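Local coordinates for protein transcriptional regulator AcuR (Rhodobacter sphaeroides 2.4.1, PDB 3BRU) that represses transcription of its own operon as a TetR-family DNA-binding regulator, probably by binding two operator sequences in the promoter, at residues A[154-159]-A[184-189]. Sequence-based numbering, arbitrary orientation.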
# COMPACT_ATOMS: atom_id res chain seq x y z
N THR A 154 -1.91 15.30 -7.43
CA THR A 154 -1.10 16.50 -7.20
C THR A 154 0.37 16.16 -7.03
O THR A 154 1.23 16.79 -7.66
CB THR A 154 -1.60 17.31 -5.96
OG1 THR A 154 -2.93 17.75 -6.23
CG2 THR A 154 -0.70 18.57 -5.68
N TRP A 155 0.65 15.18 -6.18
CA TRP A 155 2.01 14.74 -5.96
C TRP A 155 2.68 14.28 -7.26
O TRP A 155 3.86 14.62 -7.51
CB TRP A 155 2.01 13.64 -4.93
CG TRP A 155 1.54 14.07 -3.56
CD1 TRP A 155 1.37 15.36 -3.09
CD2 TRP A 155 1.21 13.20 -2.47
NE1 TRP A 155 0.93 15.33 -1.78
CE2 TRP A 155 0.83 14.03 -1.37
CE3 TRP A 155 1.19 11.80 -2.31
CZ2 TRP A 155 0.43 13.50 -0.14
CZ3 TRP A 155 0.80 11.27 -1.07
CH2 TRP A 155 0.43 12.11 -0.01
N GLN A 156 1.93 13.52 -8.06
CA GLN A 156 2.38 13.03 -9.36
C GLN A 156 2.66 14.14 -10.36
O GLN A 156 3.66 14.09 -11.05
CB GLN A 156 1.33 12.05 -9.94
CG GLN A 156 1.38 10.66 -9.31
CD GLN A 156 0.24 9.74 -9.75
OE1 GLN A 156 0.04 8.69 -9.14
NE2 GLN A 156 -0.52 10.12 -10.79
N ARG A 157 1.81 15.15 -10.42
CA ARG A 157 2.04 16.32 -11.28
C ARG A 157 3.31 17.10 -10.89
O ARG A 157 4.03 17.62 -11.76
CB ARG A 157 0.86 17.29 -11.18
CG ARG A 157 -0.04 17.30 -12.34
CD ARG A 157 -1.16 18.37 -12.18
NE ARG A 157 -2.24 17.90 -11.30
CZ ARG A 157 -2.53 18.43 -10.12
NH1 ARG A 157 -1.86 19.50 -9.64
NH2 ARG A 157 -3.51 17.88 -9.41
N ARG A 158 3.58 17.21 -9.60
CA ARG A 158 4.78 17.94 -9.16
C ARG A 158 6.03 17.15 -9.54
O ARG A 158 7.03 17.72 -9.96
CB ARG A 158 4.74 18.21 -7.66
CG ARG A 158 3.62 19.14 -7.25
CD ARG A 158 3.75 19.50 -5.76
NE ARG A 158 4.91 20.36 -5.52
CZ ARG A 158 5.15 21.02 -4.37
NH1 ARG A 158 4.32 20.91 -3.33
NH2 ARG A 158 6.22 21.79 -4.29
N THR A 159 5.94 15.83 -9.44
CA THR A 159 7.03 14.90 -9.69
C THR A 159 7.36 14.78 -11.19
O THR A 159 8.53 14.76 -11.54
CB THR A 159 6.71 13.54 -9.04
OG1 THR A 159 6.37 13.79 -7.68
CG2 THR A 159 7.89 12.57 -9.08
N ALA A 184 4.69 5.75 -11.61
CA ALA A 184 5.38 4.59 -11.06
C ALA A 184 6.12 4.92 -9.76
O ALA A 184 6.03 4.13 -8.83
CB ALA A 184 6.31 3.95 -12.07
N PHE A 185 6.79 6.08 -9.66
CA PHE A 185 7.37 6.53 -8.37
C PHE A 185 6.36 6.52 -7.20
O PHE A 185 6.65 5.95 -6.15
CB PHE A 185 8.05 7.92 -8.43
CG PHE A 185 8.68 8.33 -7.10
CD1 PHE A 185 9.96 7.93 -6.78
CD2 PHE A 185 7.95 9.04 -6.15
CE1 PHE A 185 10.54 8.27 -5.53
CE2 PHE A 185 8.50 9.37 -4.90
CZ PHE A 185 9.81 8.99 -4.60
N TRP A 186 5.20 7.15 -7.37
CA TRP A 186 4.22 7.24 -6.28
C TRP A 186 3.52 5.91 -5.94
O TRP A 186 3.24 5.65 -4.74
CB TRP A 186 3.24 8.42 -6.48
CG TRP A 186 3.96 9.71 -6.16
CD1 TRP A 186 4.53 10.57 -7.05
CD2 TRP A 186 4.29 10.21 -4.85
NE1 TRP A 186 5.20 11.59 -6.38
CE2 TRP A 186 5.06 11.39 -5.03
CE3 TRP A 186 4.01 9.77 -3.54
CZ2 TRP A 186 5.52 12.16 -3.95
CZ3 TRP A 186 4.49 10.53 -2.46
CH2 TRP A 186 5.23 11.71 -2.68
N ILE A 187 3.28 5.08 -6.96
CA ILE A 187 2.83 3.69 -6.73
C ILE A 187 3.86 2.95 -5.84
O ILE A 187 3.52 2.37 -4.82
CB ILE A 187 2.66 2.87 -8.07
CG1 ILE A 187 1.46 3.34 -8.91
CG2 ILE A 187 2.65 1.35 -7.78
CD1 ILE A 187 1.43 2.74 -10.33
N GLY A 188 5.13 3.00 -6.22
CA GLY A 188 6.16 2.25 -5.51
C GLY A 188 6.50 2.78 -4.14
O GLY A 188 6.69 2.00 -3.19
N TRP A 189 6.54 4.11 -4.03
CA TRP A 189 6.84 4.78 -2.74
C TRP A 189 5.80 4.55 -1.65
O TRP A 189 6.13 4.38 -0.51
CB TRP A 189 7.06 6.26 -2.98
CG TRP A 189 7.40 7.04 -1.79
CD1 TRP A 189 6.63 7.99 -1.20
CD2 TRP A 189 8.60 6.96 -1.02
NE1 TRP A 189 7.28 8.53 -0.11
CE2 TRP A 189 8.49 7.90 0.03
CE3 TRP A 189 9.75 6.16 -1.09
CZ2 TRP A 189 9.51 8.09 0.99
CZ3 TRP A 189 10.76 6.34 -0.13
CH2 TRP A 189 10.62 7.30 0.89
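W186 reaches across to helix 143-167 and gives its indole N-H to T159: W186 NE1 lies 2.8 Å from T159 OG1, the bond is almost straight at 172°, and the oxygen sits in the ring plane. The hydroxyl suits this buried place because it can accept from the indole while donating to W155 O, 2.6 Å from T159 OG1. T159 has OG1 beside its own backbone N (chi1 -52°), which turns the oxygen back toward that carbonyl one helical turn earlier. W155 O also takes the helical bond from T159 N, on the opposite face of its plane from OG1. Tryptophan suits position 186 because its flat indole offers W155 a face as well as T159 an N-H. Packing is tightest there: W155 CB and CE3 lie over that face, CB in a CH-pi contact and W155 CE3 3.5 Å from W186 CZ3, while the six-membered rings meet obliquely. F185 CD2, from the same helix as W186, lies over the opposite face, toward the rim. Segments 154-159 and 184-189, their axes 9.9 Å apart and directions 128° from each other, belong to the all-helical C-terminal domain of the TetR fold. Replacing W186 by alanine is likely to open a gap between W155 and F185 and leave the T159 hydroxyl without its indole donor. Toward the partly exposed side the contact thins to Q156, where glutamine fits: its aliphatic CG stands 3.9 Å from W186 CD1, and its extended chain carries OE1 onward to a hydrogen bond with R195 of the second subunit.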